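Local structure of geranyltranstransferase (Legionella pneumophila subsp. pneumophila, 3LOM) at residues T217-I222 / H273-A277. The protein probably catalyses the magnesium-dependent chain elongation of allylic prenyl diphosphates with isopentenyl diphosphate, as a farnesyl or geranylgeranyl diphosphate synthase of the isoprenoid pathway. Coordinates in Å, arbitrary orientation, origin at the centre of the assembly. Numbering follows the deposited sequence.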
ATOM      1  N   THR A 217      15.854 -21.772  -1.027  1.00 59.31           N
ATOM      2  CA  THR A 217      17.297 -21.689  -1.266  1.00 54.91           C
ATOM      3  C   THR A 217      17.595 -21.009  -2.607  1.00 58.15           C
ATOM      4  O   THR A 217      18.426 -20.095  -2.663  1.00 56.23           O
ATOM      5  CB  THR A 217      17.970 -23.082  -1.177  1.00 53.84           C
ATOM      6  OG1 THR A 217      17.671 -23.670   0.092  1.00 62.96           O
ATOM      7  CG2 THR A 217      19.488 -22.985  -1.329  1.00 46.44           C
ATOM      8  N   TYR A 218      16.907 -21.436  -3.673  1.00 58.88           N
ATOM      9  CA  TYR A 218      17.034 -20.775  -4.978  1.00 52.44           C
ATOM     10  C   TYR A 218      16.746 -19.276  -4.848  1.00 47.79           C
ATOM     11  O   TYR A 218      17.549 -18.460  -5.281  1.00 43.84           O
ATOM     12  CB  TYR A 218      16.131 -21.414  -6.047  1.00 52.11           C
ATOM     13  CG  TYR A 218      16.281 -20.768  -7.414  1.00 57.76           C
ATOM     14  CD1 TYR A 218      17.351 -21.092  -8.247  1.00 56.51           C
ATOM     15  CD2 TYR A 218      15.363 -19.818  -7.868  1.00 66.87           C
ATOM     16  CE1 TYR A 218      17.503 -20.489  -9.495  1.00 59.70           C
ATOM     17  CE2 TYR A 218      15.504 -19.208  -9.115  1.00 52.14           C
ATOM     18  CZ  TYR A 218      16.572 -19.551  -9.920  1.00 58.47           C
ATOM     19  OH  TYR A 218      16.714 -18.954 -11.147  1.00 51.40           O
ATOM     20  N   GLY A 219      15.618 -18.944  -4.217  1.00 49.75           N
ATOM     21  CA  GLY A 219      15.211 -17.563  -3.949  1.00 49.40           C
ATOM     22  C   GLY A 219      16.179 -16.666  -3.192  1.00 58.51           C
ATOM     23  O   GLY A 219      16.386 -15.512  -3.585  1.00 58.69           O
ATOM     24  N   LYS A 220      16.764 -17.181  -2.107  1.00 54.43           N
ATOM     25  CA  LYS A 220      17.724 -16.411  -1.302  1.00 50.53           C
ATOM     26  C   LYS A 220      18.974 -16.109  -2.097  1.00 51.38           C
ATOM     27  O   LYS A 220      19.460 -14.978  -2.102  1.00 56.91           O
ATOM     28  CB  LYS A 220      18.113 -17.166  -0.025  1.00 57.84           C
ATOM     29  CG  LYS A 220      17.107 -17.038   1.106  1.00 76.93           C
ATOM     30  CD  LYS A 220      17.283 -18.149   2.130  1.00 97.39           C
ATOM     31  CE  LYS A 220      16.030 -18.311   2.985  1.00104.98           C
ATOM     32  NZ  LYS A 220      16.001 -19.618   3.701  1.00102.36           N
ATOM     33  N   HIS A 221      19.494 -17.125  -2.774  1.00 44.75           N
ATOM     34  CA  HIS A 221      20.750 -16.965  -3.484  1.00 52.69           C
ATOM     35  C   HIS A 221      20.601 -16.177  -4.778  1.00 50.84           C
ATOM     36  O   HIS A 221      21.529 -15.485  -5.185  1.00 53.81           O
ATOM     37  CB  HIS A 221      21.441 -18.318  -3.686  1.00 55.47           C
ATOM     38  CG  HIS A 221      21.932 -18.925  -2.407  1.00 53.62           C
ATOM     39  ND1 HIS A 221      23.212 -18.735  -1.939  1.00 45.74           N
ATOM     40  CD2 HIS A 221      21.299 -19.676  -1.475  1.00 52.95           C
ATOM     41  CE1 HIS A 221      23.353 -19.355  -0.781  1.00 45.13           C
ATOM     42  NE2 HIS A 221      22.208 -19.939  -0.479  1.00 57.18           N
ATOM     43  N   ILE A 222      19.425 -16.250  -5.398  1.00 54.51           N
ATOM     44  CA  ILE A 222      19.169 -15.494  -6.626  1.00 54.93           C
ATOM     45  C   ILE A 222      18.988 -13.984  -6.352  1.00 53.31           C
ATOM     46  O   ILE A 222      19.535 -13.151  -7.075  1.00 52.61           O
ATOM     47  CB  ILE A 222      18.041 -16.153  -7.496  1.00 59.25           C
ATOM     48  CG1 ILE A 222      18.341 -16.009  -8.987  1.00 63.48           C
ATOM     49  CG2 ILE A 222      16.627 -15.697  -7.110  1.00 59.44           C
ATOM     50  CD1 ILE A 222      19.252 -17.085  -9.517  1.00 53.53           C
ATOM     51  N   HIS A 273      27.442 -18.539  -5.773  1.00 70.31           N
ATOM     52  CA  HIS A 273      26.028 -18.337  -5.428  1.00 66.70           C
ATOM     53  C   HIS A 273      25.049 -18.802  -6.513  1.00 66.66           C
ATOM     54  O   HIS A 273      23.980 -19.343  -6.193  1.00 60.19           O
ATOM     55  CB  HIS A 273      25.762 -16.896  -4.994  1.00 62.00           C
ATOM     56  CG  HIS A 273      26.165 -16.619  -3.581  1.00 59.70           C
ATOM     57  ND1 HIS A 273      25.459 -17.103  -2.500  1.00 45.83           N
ATOM     58  CD2 HIS A 273      27.208 -15.925  -3.068  1.00 58.49           C
ATOM     59  CE1 HIS A 273      26.051 -16.722  -1.383  1.00 46.01           C
ATOM     60  NE2 HIS A 273      27.111 -15.999  -1.700  1.00 60.16           N
ATOM     61  N   TYR A 274      25.432 -18.612  -7.779  1.00 65.67           N
ATOM     62  CA  TYR A 274      24.676 -19.158  -8.914  1.00 68.33           C
ATOM     63  C   TYR A 274      24.722 -20.679  -8.956  1.00 70.56           C
ATOM     64  O   TYR A 274      23.717 -21.316  -9.265  1.00 70.82           O
ATOM     65  CB  TYR A 274      25.167 -18.586 -10.250  1.00 64.12           C
ATOM     66  CG  TYR A 274      24.369 -17.394 -10.731  1.00 69.94           C
ATOM     67  CD1 TYR A 274      23.016 -17.517 -11.043  1.00 64.10           C
ATOM     68  CD2 TYR A 274      24.967 -16.143 -10.877  1.00 74.66           C
ATOM     69  CE1 TYR A 274      22.277 -16.424 -11.481  1.00 64.54           C
ATOM     70  CE2 TYR A 274      24.238 -15.045 -11.313  1.00 69.04           C
ATOM     71  CZ  TYR A 274      22.893 -15.193 -11.613  1.00 65.31           C
ATOM     72  OH  TYR A 274      22.162 -14.112 -12.038  1.00 53.89           O
ATOM     73  N   GLN A 275      25.890 -21.243  -8.639  1.00 73.62           N
ATOM     74  CA  GLN A 275      26.094 -22.692  -8.588  1.00 74.02           C
ATOM     75  C   GLN A 275      25.190 -23.332  -7.536  1.00 71.48           C
ATOM     76  O   GLN A 275      24.566 -24.361  -7.801  1.00 67.70           O
ATOM     77  CB  GLN A 275      27.568 -23.011  -8.309  1.00 79.90           C
ATOM     78  CG  GLN A 275      28.013 -24.437  -8.639  1.00 90.20           C
ATOM     79  CD  GLN A 275      27.864 -25.408  -7.473  1.00101.03           C
ATOM     80  OE1 GLN A 275      27.630 -26.600  -7.678  1.00 97.91           O
ATOM     81  NE2 GLN A 275      27.997 -24.901  -6.246  1.00 93.61           N
ATOM     82  N   ILE A 276      25.116 -22.704  -6.358  1.00 69.01           N
ATOM     83  CA  ILE A 276      24.235 -23.150  -5.277  1.00 64.40           C
ATOM     84  C   ILE A 276      22.776 -23.052  -5.728  1.00 67.06           C
ATOM     85  O   ILE A 276      21.971 -23.953  -5.455  1.00 65.85           O
ATOM     86  CB  ILE A 276      24.492 -22.359  -3.941  1.00 64.92           C
ATOM     87  CG1 ILE A 276      25.933 -22.544  -3.429  1.00 70.86           C
ATOM     88  CG2 ILE A 276      23.489 -22.738  -2.842  1.00 59.30           C
ATOM     89  CD1 ILE A 276      26.396 -23.996  -3.222  1.00 96.26           C
ATOM     90  N   ALA A 277      22.454 -21.971  -6.445  1.00 68.96           N
ATOM     91  CA  ALA A 277      21.113 -21.771  -7.005  1.00 68.38           C
ATOM     92  C   ALA A 277      20.729 -22.853  -8.029  1.00 65.03           C
ATOM     93  O   ALA A 277      19.623 -23.401  -7.957  1.00 58.75           O
ATOM     94  CB  ALA A 277      20.980 -20.371  -7.603  1.00 67.92           C
TER
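Two antiparallel helices meet here in a partly buried side-by-side packing that joins helix 209-236 to helix 263-279, and it illustrates how a small residue can sit where helices come close. The short segments cross at -162°, with axes 8.7 Å apart at closest approach. Ala277 is consistent with that spacing: its CA lies 4.7 Å from Tyr218 CA, and its short side chain sits among those of Tyr218, Ile222 and His221, with Ala277 CB 3.8 Å from Tyr218 CD1, 4.2 Å from Ile222 CD1 and 4.4 Å from His221 CB. The edge of the Tyr218 ring also reaches the backbone, Tyr218 CD1 lying 3.3 Å from Ala277 O.

The interface has two characters. Along one border, His221 points at the opposing helix and its ND1 hydrogen-bonds His273 ND1 at 2.8 Å, which requires one of these nitrogens to carry the proton and the other to accept it. The two rings meet rim to rim, without stacking. Ile276 lies over one face of the His221 imidazole in a CH-pi contact, its CG2 3.9 Å from the ring centroid and 7° off the normal. Along the other, buried border, Ile222 CD1 packs on Tyr274 CE1 at 3.7 Å. Both tyrosines run on into the core: Tyr218 OH hydrogen-bonds Thr295 on helix 289-303, which also packs against Tyr274, while Tyr274 OH bonds Gln229 further along helix 209-236.

Antiparallel helix packing of this kind is what builds the all-alpha isoprenoid synthase fold, and here it joins two helices of its C-terminal part.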